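Aminopeptidase N family protein (Idiomarina loihiensis L2TR, PDB 4FGM) probably acts as a zinc-dependent aminopeptidase of the M61 family, releasing amino acids from the N-termini of peptides. Local coordinates at residues 531-534 against 535-539; 367-370 against 371-375; 507-511 against 512-516. All coordinates share one frame; numbering follows the deposited sequence.

Interaction 1 of 3, residues 531-534 against 535-539; sequences QSVK and RILER
R535 folds back along the chain and lays its guanidinium over S532, a local example of how a long side chain can be bent across the start of its own helix. Its NH2 comes 3.4 Å from S532 CB, which sits over one face of the planar group, displaced toward the rim. The fold arises because CG stands beside the backbone N (chi1 -81°) and the chain bends twice more, at chi2 and chi3. Although NH1 approaches Q531 O, the angle there is too poor for a hydrogen bond, so the contact is mostly one of packing.

I536 reaches S532 from another direction. Its CG1 lies 3.2 Å from S532 O, and CD1 ends 3.6 Å from S532 OG. That hydroxyl lies between the backbone N and the carbonyl carbon (chi1 69°) and is hydrogen-bonded to Q527 O, outside the turn. Beneath these side chains runs a nearly straight bond of 2.9 Å from I536 N to S532 O, followed by one from L537 N to V533 O at 3.2 Å. One residue further along, V533 CG2 and L537 CD2 meet loosely at 4.3 Å, and L537 continues onto F487 and W563. A short helix of this kind, set between the strands 526-527 and 545-552 of an antiparallel sheet, is consistent with the second helix of a PDZ domain.

Interaction 2 of 3, residues 367-370 against 371-375; sequences ENAP and NSIVS
The backbone from N368 to I373 makes a single, weakly bonded helical turn in which A369 O accepts both S372 N, from above its carbonyl plane at 3.1 Å, and I373 N, lying in that plane at 3.0 Å. N368 O is likewise shared: N371 N and the hydroxyl of S372 come to it from opposite faces of its plane. S372 OG donates at 2.9 Å, and it can do so because chi1 of 57° tucks the oxygen between the backbone N and the carbonyl carbon, facing back down the turn.

The two asparagines supply the side-chain counterpart. N371 ND2 donates to N368 OD1 over 2.9 Å, with an N-H...O angle of 163°. The acceptor lies close to the plane of the N371 amide, whereas the donor stands above the plane of the N368 amide; the two side chains cross at about a right angle, and their amide planes are 53° apart. N368 presents its oxygen by placing CG anti to the backbone N. On another side of the turn the contact is apolar, A369 CB meeting I373 CD1 at 4.0 Å.

N371 also reaches beyond the turn, its OD1 to H505 N and its ND2 to V503 O, while E367 O takes a bond from N502 ND2. With its oxygen accepting from one backbone N-H and its nitrogen donating to two oxygens, the N371 amide has its flip orientation fixed, and one side chain both closes the turn and ties it to the end of strand 497-503.

Interaction 3 of 3, residues 507-511 against 512-516; sequences ESAYH and AGLSA
A509 gathers the end of the helix around its carbonyl oxygen, to which L514 N donates a nearly straight bond of 3.1 Å; the N-H groups of A512 and G513 approach the same oxygen through weak bonds. G513 N also bonds to Y510 O at 3.3 Å, from well above that carbonyl plane, and A512 N reaches S508 O, lying in its carbonyl plane. The pair L514 N to A509 O and G513 N to Y510 O, together with the positive phi of 95° at G513, makes a Schellman motif.

Its apolar counterpart joins the same two residues as the long closing bond: L514 CD1 rests against A509 CB at 4.0 Å. L514 and A512 then extend to the strands behind: L514 packs on A550 and L559, A512 on L561, and A509 on V503.

Farther out, Y510 CD1 stands 3.7 Å above the plane of the H511 ring, over its centre, and Y510 packs edge-to-face with H505. S508 OG is hydrogen-bonded to Q564 N, and G513 O accepts from R552 NH2, a tie to strand 545-552. The N-H groups of A512, G513 and L514 all find acceptors in the last turn, and the reversal at G513 swings L514 into a buried apolar layer, so that backbone caps and the buried contact of A509 with L514 end the helix together.

How the interactions relate
All three contacts are local turns, but they serve different parts of the fold. Interactions 1 and 3 belong to two short helices in the region of the six-stranded antiparallel sheet, probably a PDZ domain; their centres lie 18 Å apart and they do not touch. Both are partly buried, yet interaction 3 packs A509, A512 and L514 on strands, while interaction 1 sends L537 onto F487 and W563 in loops and carries an arginine on its exposed side. Interaction 2 lies in the M61 glycyl aminopeptidase region, at the surface, and relies on amide and hydroxyl groups. It touches interaction 3 where E367 CG packs on A516 CB at 3.4 Å, whereas the nearest atoms of interactions 1 and 2 are about 18 Å apart.

Interaction 1 of 3, residues 531-534 against 535-539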
ATOM      1  N   GLN A 531      -9.789 -13.516 -27.702  1.00 51.01           N
ATOM      2  CA  GLN A 531     -10.066 -13.048 -29.053  1.00 57.55           C
ATOM      3  C   GLN A 531     -11.543 -12.922 -29.394  1.00 48.87           C
ATOM      4  O   GLN A 531     -11.950 -11.973 -30.053  1.00 47.71           O
ATOM      5  CB  GLN A 531      -9.431 -13.999 -30.073  1.00 69.43           C
ATOM      6  CG  GLN A 531      -7.917 -14.114 -30.014  1.00 80.75           C
ATOM      7  CD  GLN A 531      -7.217 -12.866 -30.510  1.00 90.70           C
ATOM      8  OE1 GLN A 531      -7.165 -11.849 -29.817  1.00 92.94           O
ATOM      9  NE2 GLN A 531      -6.679 -12.935 -31.724  1.00 90.12           N
ATOM     10  N   SER A 532     -12.349 -13.871 -28.937  1.00 47.47           N
ATOM     11  CA  SER A 532     -13.765 -13.865 -29.288  1.00 53.76           C
ATOM     12  C   SER A 532     -14.795 -13.310 -28.313  1.00 52.19           C
ATOM     13  O   SER A 532     -15.898 -12.967 -28.731  1.00 56.99           O
ATOM     14  CB  SER A 532     -14.195 -15.286 -29.667  1.00 53.53           C
ATOM     15  OG  SER A 532     -14.182 -16.142 -28.536  1.00 55.86           O
ATOM     16  N   VAL A 533     -14.456 -13.200 -27.033  1.00 45.89           N
ATOM     17  CA  VAL A 533     -15.449 -12.756 -26.061  1.00 48.61           C
ATOM     18  C   VAL A 533     -16.180 -11.447 -26.349  1.00 52.59           C
ATOM     19  O   VAL A 533     -17.393 -11.365 -26.151  1.00 55.44           O
ATOM     20  CB  VAL A 533     -14.860 -12.716 -24.628  1.00 51.87           C
ATOM     21  CG1 VAL A 533     -13.855 -11.577 -24.487  1.00 40.49           C
ATOM     22  CG2 VAL A 533     -15.993 -12.599 -23.618  1.00 50.41           C
ATOM     23  N   LYS A 534     -15.474 -10.428 -26.816  1.00 56.08           N
ATOM     24  CA  LYS A 534     -16.128  -9.153 -27.115  1.00 59.36           C
ATOM     25  C   LYS A 534     -16.957  -9.196 -28.417  1.00 58.46           C
ATOM     26  O   LYS A 534     -18.015  -8.573 -28.504  1.00 57.90           O
ATOM     27  CB  LYS A 534     -15.082  -8.045 -27.156  1.00 67.62           C
ATOM     28  CG  LYS A 534     -14.261  -7.993 -25.871  1.00 86.26           C
ATOM     29  CD  LYS A 534     -13.242  -6.866 -25.877  1.00 96.38           C
ATOM     30  CE  LYS A 534     -13.915  -5.502 -25.798  1.00100.69           C
ATOM     31  NZ  LYS A 534     -12.929  -4.391 -25.897  1.00 99.25           N
ATOM     32  N   ARG A 535     -16.479  -9.933 -29.419  1.00 54.93           N
ATOM     33  CA  ARG A 535     -17.208 -10.081 -30.681  1.00 60.30           C
ATOM     34  C   ARG A 535     -18.540 -10.744 -30.348  1.00 64.68           C
ATOM     35  O   ARG A 535     -19.609 -10.256 -30.715  1.00 65.82           O
ATOM     36  CB  ARG A 535     -16.443 -10.987 -31.658  1.00 59.90           C
ATOM     37  CG  ARG A 535     -15.322 -10.315 -32.437  1.00 64.90           C
ATOM     38  CD  ARG A 535     -14.168 -11.289 -32.698  1.00 67.20           C
ATOM     39  NE  ARG A 535     -14.612 -12.683 -32.772  1.00 69.50           N
ATOM     40  CZ  ARG A 535     -13.798 -13.718 -32.971  1.00 75.69           C
ATOM     41  NH1 ARG A 535     -12.492 -13.522 -33.120  1.00 77.02           N
ATOM     42  NH2 ARG A 535     -14.284 -14.954 -33.017  1.00 75.12           N
ATOM     43  N   ILE A 536     -18.453 -11.867 -29.641  1.00 62.58           N
ATOM     44  CA  ILE A 536     -19.628 -12.633 -29.237  1.00 64.56           C
ATOM     45  C   ILE A 536     -20.652 -11.783 -28.476  1.00 61.95           C
ATOM     46  O   ILE A 536     -21.852 -11.875 -28.735  1.00 65.75           O
ATOM     47  CB  ILE A 536     -19.217 -13.850 -28.359  1.00 58.68           C
ATOM     48  CG1 ILE A 536     -18.398 -14.839 -29.192  1.00 53.00           C
ATOM     49  CG2 ILE A 536     -20.447 -14.539 -27.788  1.00 59.71           C
ATOM     50  CD1 ILE A 536     -17.763 -15.953 -28.382  1.00 47.08           C
ATOM     51  N   LEU A 537     -20.187 -10.945 -27.555  1.00 54.82           N
ATOM     52  CA  LEU A 537     -21.107 -10.126 -26.772  1.00 56.34           C
ATOM     53  C   LEU A 537     -21.708  -8.900 -27.444  1.00 58.91           C
ATOM     54  O   LEU A 537     -22.690  -8.360 -26.956  1.00 60.26           O
ATOM     55  CB  LEU A 537     -20.450  -9.727 -25.459  1.00 50.00           C
ATOM     56  CG  LEU A 537     -20.655 -10.780 -24.373  1.00 51.89           C
ATOM     57  CD1 LEU A 537     -20.364 -12.164 -24.915  1.00 51.48           C
ATOM     58  CD2 LEU A 537     -19.756 -10.463 -23.197  1.00 59.67           C
ATOM     59  N   GLU A 538     -21.139  -8.460 -28.561  1.00 61.10           N
ATOM     60  CA  GLU A 538     -21.677  -7.297 -29.276  1.00 60.07           C
ATOM     61  C   GLU A 538     -22.890  -7.753 -30.100  1.00 56.66           C
ATOM     62  O   GLU A 538     -23.415  -7.012 -30.920  1.00 61.99           O
ATOM     63  CB  GLU A 538     -20.603  -6.702 -30.210  1.00 65.47           C
ATOM     64  CG  GLU A 538     -20.729  -7.138 -31.666  1.00 80.30           C
ATOM     65  CD  GLU A 538     -19.400  -7.479 -32.327  1.00 90.16           C
ATOM     66  OE1 GLU A 538     -19.330  -8.533 -33.007  1.00 89.72           O
ATOM     67  OE2 GLU A 538     -18.432  -6.697 -32.186  1.00 89.13           O
ATOM     68  N   ARG A 539     -23.332  -8.980 -29.867  1.00 50.22           N
ATOM     69  CA  ARG A 539     -24.456  -9.539 -30.601  1.00 48.84           C
ATOM     70  C   ARG A 539     -25.700  -9.650 -29.770  1.00 52.28           C
ATOM     71  O   ARG A 539     -26.738 -10.085 -30.256  1.00 52.62           O
ATOM     72  CB  ARG A 539     -24.098 -10.929 -31.111  1.00 50.74           C
ATOM     73  CG  ARG A 539     -23.182 -10.906 -32.290  1.00 50.90           C
ATOM     74  CD  ARG A 539     -22.385 -12.158 -32.340  1.00 59.12           C
ATOM     75  NE  ARG A 539     -21.403 -12.113 -33.410  1.00 59.06           N
ATOM     76  CZ  ARG A 539     -20.348 -12.914 -33.462  1.00 56.47           C
ATOM     77  NH1 ARG A 539     -20.154 -13.812 -32.508  1.00 46.43           N
ATOM     78  NH2 ARG A 539     -19.483 -12.813 -34.459  1.00 59.11           N
TER

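Interaction 2 of 3, residues 367-370 against 371-375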
ATOM      1  N   GLU A 367     -12.803 -13.449  -3.449  1.00 47.45           N
ATOM      2  CA  GLU A 367     -13.622 -13.124  -4.608  1.00 48.96           C
ATOM      3  C   GLU A 367     -14.942 -12.431  -4.291  1.00 48.74           C
ATOM      4  O   GLU A 367     -15.496 -11.725  -5.140  1.00 46.17           O
ATOM      5  CB  GLU A 367     -13.901 -14.392  -5.430  1.00 38.00           C
ATOM      6  CG  GLU A 367     -14.705 -15.483  -4.724  1.00 44.70           C
ATOM      7  CD  GLU A 367     -13.948 -16.150  -3.576  1.00 55.89           C
ATOM      8  OE1 GLU A 367     -12.694 -16.203  -3.622  1.00 49.76           O
ATOM      9  OE2 GLU A 367     -14.617 -16.639  -2.637  1.00 57.51           O
ATOM     10  N   ASN A 368     -15.442 -12.619  -3.074  1.00 48.83           N
ATOM     11  CA  ASN A 368     -16.719 -12.019  -2.699  1.00 48.00           C
ATOM     12  C   ASN A 368     -16.563 -10.611  -2.125  1.00 49.29           C
ATOM     13  O   ASN A 368     -17.534 -10.024  -1.638  1.00 49.03           O
ATOM     14  CB  ASN A 368     -17.441 -12.921  -1.690  1.00 40.73           C
ATOM     15  CG  ASN A 368     -18.924 -12.618  -1.591  1.00 43.90           C
ATOM     16  OD1 ASN A 368     -19.658 -12.690  -2.586  1.00 50.42           O
ATOM     17  ND2 ASN A 368     -19.379 -12.285  -0.384  1.00 36.28           N
ATOM     18  N   ALA A 369     -15.347 -10.072  -2.201  1.00 44.88           N
ATOM     19  CA  ALA A 369     -15.058  -8.740  -1.680  1.00 45.34           C
ATOM     20  C   ALA A 369     -15.989  -7.630  -2.188  1.00 43.85           C
ATOM     21  O   ALA A 369     -16.558  -6.882  -1.391  1.00 43.20           O
ATOM     22  CB  ALA A 369     -13.607  -8.373  -1.971  1.00 44.17           C
ATOM     23  N   PRO A 370     -16.169  -7.519  -3.519  1.00 43.99           N
ATOM     24  CA  PRO A 370     -17.042  -6.470  -4.065  1.00 41.40           C
ATOM     25  C   PRO A 370     -18.491  -6.541  -3.579  1.00 42.59           C
ATOM     26  O   PRO A 370     -19.216  -5.549  -3.656  1.00 39.95           O
ATOM     27  CB  PRO A 370     -16.940  -6.675  -5.578  1.00 40.86           C
ATOM     28  CG  PRO A 370     -15.636  -7.392  -5.761  1.00 40.44           C
ATOM     29  CD  PRO A 370     -15.610  -8.349  -4.602  1.00 39.15           C
ATOM     30  N   ASN A 371     -18.904  -7.703  -3.076  1.00 43.61           N
ATOM     31  CA  ASN A 371     -20.276  -7.887  -2.595  1.00 44.83           C
ATOM     32  C   ASN A 371     -20.433  -7.752  -1.080  1.00 46.71           C
ATOM     33  O   ASN A 371     -21.555  -7.634  -0.578  1.00 47.06           O
ATOM     34  CB  ASN A 371     -20.800  -9.283  -2.955  1.00 41.48           C
ATOM     35  CG  ASN A 371     -20.647  -9.622  -4.422  1.00 49.96           C
ATOM     36  OD1 ASN A 371     -21.065  -8.863  -5.301  1.00 48.68           O
ATOM     37  ND2 ASN A 371     -20.064 -10.787  -4.695  1.00 44.88           N
ATOM     38  N   SER A 372     -19.323  -7.767  -0.347  1.00 42.13           N
ATOM     39  CA  SER A 372     -19.415  -7.747   1.111  1.00 39.44           C
ATOM     40  C   SER A 372     -18.578  -6.752   1.900  1.00 39.52           C
ATOM     41  O   SER A 372     -18.770  -6.626   3.107  1.00 41.48           O
ATOM     42  CB  SER A 372     -19.122  -9.154   1.640  1.00 42.51           C
ATOM     43  OG  SER A 372     -17.841  -9.593   1.202  1.00 44.13           O
ATOM     44  N   ILE A 373     -17.645  -6.065   1.255  1.00 38.67           N
ATOM     45  CA  ILE A 373     -16.828  -5.096   1.978  1.00 40.71           C
ATOM     46  C   ILE A 373     -16.655  -3.819   1.179  1.00 44.42           C
ATOM     47  O   ILE A 373     -17.044  -3.739   0.016  1.00 45.31           O
ATOM     48  CB  ILE A 373     -15.413  -5.649   2.316  1.00 44.54           C
ATOM     49  CG1 ILE A 373     -14.566  -5.741   1.053  1.00 44.67           C
ATOM     50  CG2 ILE A 373     -15.519  -7.015   2.984  1.00 42.66           C
ATOM     51  CD1 ILE A 373     -13.115  -6.095   1.326  1.00 46.90           C
ATOM     52  N   VAL A 374     -16.085  -2.806   1.816  1.00 42.99           N
ATOM     53  CA  VAL A 374     -15.839  -1.543   1.140  1.00 41.74           C
ATOM     54  C   VAL A 374     -14.368  -1.210   1.375  1.00 45.64           C
ATOM     55  O   VAL A 374     -13.790  -1.635   2.369  1.00 43.24           O
ATOM     56  CB  VAL A 374     -16.755  -0.423   1.695  1.00 44.48           C
ATOM     57  CG1 VAL A 374     -16.357  -0.065   3.124  1.00 45.35           C
ATOM     58  CG2 VAL A 374     -16.697   0.795   0.777  1.00 50.76           C
ATOM     59  N   SER A 375     -13.758  -0.474   0.457  1.00 43.40           N
ATOM     60  CA  SER A 375     -12.349  -0.122   0.587  1.00 45.80           C
ATOM     61  C   SER A 375     -12.166   1.169   1.373  1.00 48.24           C
ATOM     62  O   SER A 375     -12.659   2.227   0.966  1.00 46.07           O
ATOM     63  CB  SER A 375     -11.721   0.032  -0.802  1.00 43.65           C
ATOM     64  OG  SER A 375     -10.350   0.385  -0.723  1.00 44.19           O
TER

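Interaction 3 of 3, residues 507-511 against 512-516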
ATOM      1  N   GLU A 507     -26.465 -10.073 -10.486  1.00 47.70           N
ATOM      2  CA  GLU A 507     -26.302  -9.723 -11.895  1.00 43.92           C
ATOM      3  C   GLU A 507     -26.345 -10.956 -12.822  1.00 44.68           C
ATOM      4  O   GLU A 507     -26.608 -12.069 -12.362  1.00 43.15           O
ATOM      5  CB  GLU A 507     -25.031  -8.884 -12.075  1.00 44.37           C
ATOM      6  CG  GLU A 507     -25.188  -7.500 -11.430  1.00 45.31           C
ATOM      7  CD  GLU A 507     -24.031  -6.553 -11.700  1.00 52.15           C
ATOM      8  OE1 GLU A 507     -23.351  -6.709 -12.733  1.00 52.25           O
ATOM      9  OE2 GLU A 507     -23.817  -5.631 -10.882  1.00 55.76           O
ATOM     10  N   SER A 508     -26.098 -10.761 -14.116  1.00 41.24           N
ATOM     11  CA  SER A 508     -26.179 -11.857 -15.097  1.00 40.99           C
ATOM     12  C   SER A 508     -25.502 -13.192 -14.757  1.00 40.69           C
ATOM     13  O   SER A 508     -26.161 -14.227 -14.704  1.00 41.20           O
ATOM     14  CB  SER A 508     -25.689 -11.366 -16.460  1.00 41.69           C
ATOM     15  OG  SER A 508     -26.483 -10.274 -16.897  1.00 43.81           O
ATOM     16  N   ALA A 509     -24.193 -13.169 -14.543  1.00 31.26           N
ATOM     17  CA  ALA A 509     -23.456 -14.381 -14.212  1.00 34.16           C
ATOM     18  C   ALA A 509     -24.057 -15.037 -12.976  1.00 36.84           C
ATOM     19  O   ALA A 509     -24.232 -16.259 -12.906  1.00 35.76           O
ATOM     20  CB  ALA A 509     -21.999 -14.041 -13.958  1.00 31.25           C
ATOM     21  N   TYR A 510     -24.378 -14.208 -12.000  1.00 33.79           N
ATOM     22  CA  TYR A 510     -24.945 -14.677 -10.756  1.00 34.97           C
ATOM     23  C   TYR A 510     -26.210 -15.511 -10.936  1.00 43.03           C
ATOM     24  O   TYR A 510     -26.360 -16.575 -10.329  1.00 38.29           O
ATOM     25  CB  TYR A 510     -25.223 -13.469  -9.870  1.00 39.60           C
ATOM     26  CG  TYR A 510     -26.066 -13.773  -8.673  1.00 43.05           C
ATOM     27  CD1 TYR A 510     -27.452 -13.662  -8.728  1.00 43.43           C
ATOM     28  CD2 TYR A 510     -25.482 -14.169  -7.477  1.00 37.68           C
ATOM     29  CE1 TYR A 510     -28.233 -13.934  -7.614  1.00 42.76           C
ATOM     30  CE2 TYR A 510     -26.250 -14.446  -6.361  1.00 41.16           C
ATOM     31  CZ  TYR A 510     -27.628 -14.324  -6.433  1.00 49.29           C
ATOM     32  OH  TYR A 510     -28.400 -14.559  -5.320  1.00 49.63           O
ATOM     33  N   HIS A 511     -27.121 -15.038 -11.775  1.00 36.32           N
ATOM     34  CA  HIS A 511     -28.374 -15.755 -11.992  1.00 39.48           C
ATOM     35  C   HIS A 511     -28.225 -17.034 -12.776  1.00 43.23           C
ATOM     36  O   HIS A 511     -29.039 -17.947 -12.644  1.00 45.04           O
ATOM     37  CB  HIS A 511     -29.379 -14.839 -12.672  1.00 38.84           C
ATOM     38  CG  HIS A 511     -29.966 -13.832 -11.741  1.00 45.99           C
ATOM     39  ND1 HIS A 511     -30.872 -14.174 -10.761  1.00 47.89           N
ATOM     40  CD2 HIS A 511     -29.711 -12.512 -11.579  1.00 50.45           C
ATOM     41  CE1 HIS A 511     -31.149 -13.107 -10.034  1.00 48.88           C
ATOM     42  NE2 HIS A 511     -30.457 -12.086 -10.509  1.00 49.64           N
ATOM     43  N   ALA A 512     -27.178 -17.100 -13.590  1.00 39.96           N
ATOM     44  CA  ALA A 512     -26.926 -18.277 -14.396  1.00 40.53           C
ATOM     45  C   ALA A 512     -26.280 -19.374 -13.554  1.00 39.91           C
ATOM     46  O   ALA A 512     -26.305 -20.542 -13.921  1.00 40.03           O
ATOM     47  CB  ALA A 512     -26.033 -17.905 -15.570  1.00 35.26           C
ATOM     48  N   GLY A 513     -25.707 -18.987 -12.417  1.00 39.03           N
ATOM     49  CA  GLY A 513     -25.069 -19.957 -11.550  1.00 35.97           C
ATOM     50  C   GLY A 513     -23.571 -20.091 -11.755  1.00 37.71           C
ATOM     51  O   GLY A 513     -23.006 -21.138 -11.460  1.00 35.50           O
ATOM     52  N   LEU A 514     -22.929 -19.054 -12.281  1.00 36.31           N
ATOM     53  CA  LEU A 514     -21.481 -19.081 -12.481  1.00 38.64           C
ATOM     54  C   LEU A 514     -20.824 -18.599 -11.194  1.00 36.25           C
ATOM     55  O   LEU A 514     -21.406 -17.803 -10.455  1.00 40.50           O
ATOM     56  CB  LEU A 514     -21.075 -18.151 -13.632  1.00 42.63           C
ATOM     57  CG  LEU A 514     -21.373 -18.622 -15.053  1.00 37.76           C
ATOM     58  CD1 LEU A 514     -21.282 -17.441 -16.005  1.00 29.74           C
ATOM     59  CD2 LEU A 514     -20.395 -19.725 -15.436  1.00 28.87           C
ATOM     60  N   SER A 515     -19.604 -19.052 -10.936  1.00 40.46           N
ATOM     61  CA  SER A 515     -18.910 -18.653  -9.722  1.00 42.62           C
ATOM     62  C   SER A 515     -17.449 -18.383  -9.970  1.00 46.95           C
ATOM     63  O   SER A 515     -16.875 -18.873 -10.946  1.00 48.77           O
ATOM     64  CB  SER A 515     -19.027 -19.751  -8.661  1.00 45.80           C
ATOM     65  OG  SER A 515     -20.381 -20.014  -8.341  1.00 53.55           O
ATOM     66  N   ALA A 516     -16.844 -17.605  -9.076  1.00 44.48           N
ATOM     67  CA  ALA A 516     -15.428 -17.301  -9.187  1.00 40.71           C
ATOM     68  C   ALA A 516     -14.720 -18.648  -9.192  1.00 39.36           C
ATOM     69  O   ALA A 516     -15.075 -19.538  -8.420  1.00 39.67           O
ATOM     70  CB  ALA A 516     -14.975 -16.472  -8.001  1.00 35.52           C
TER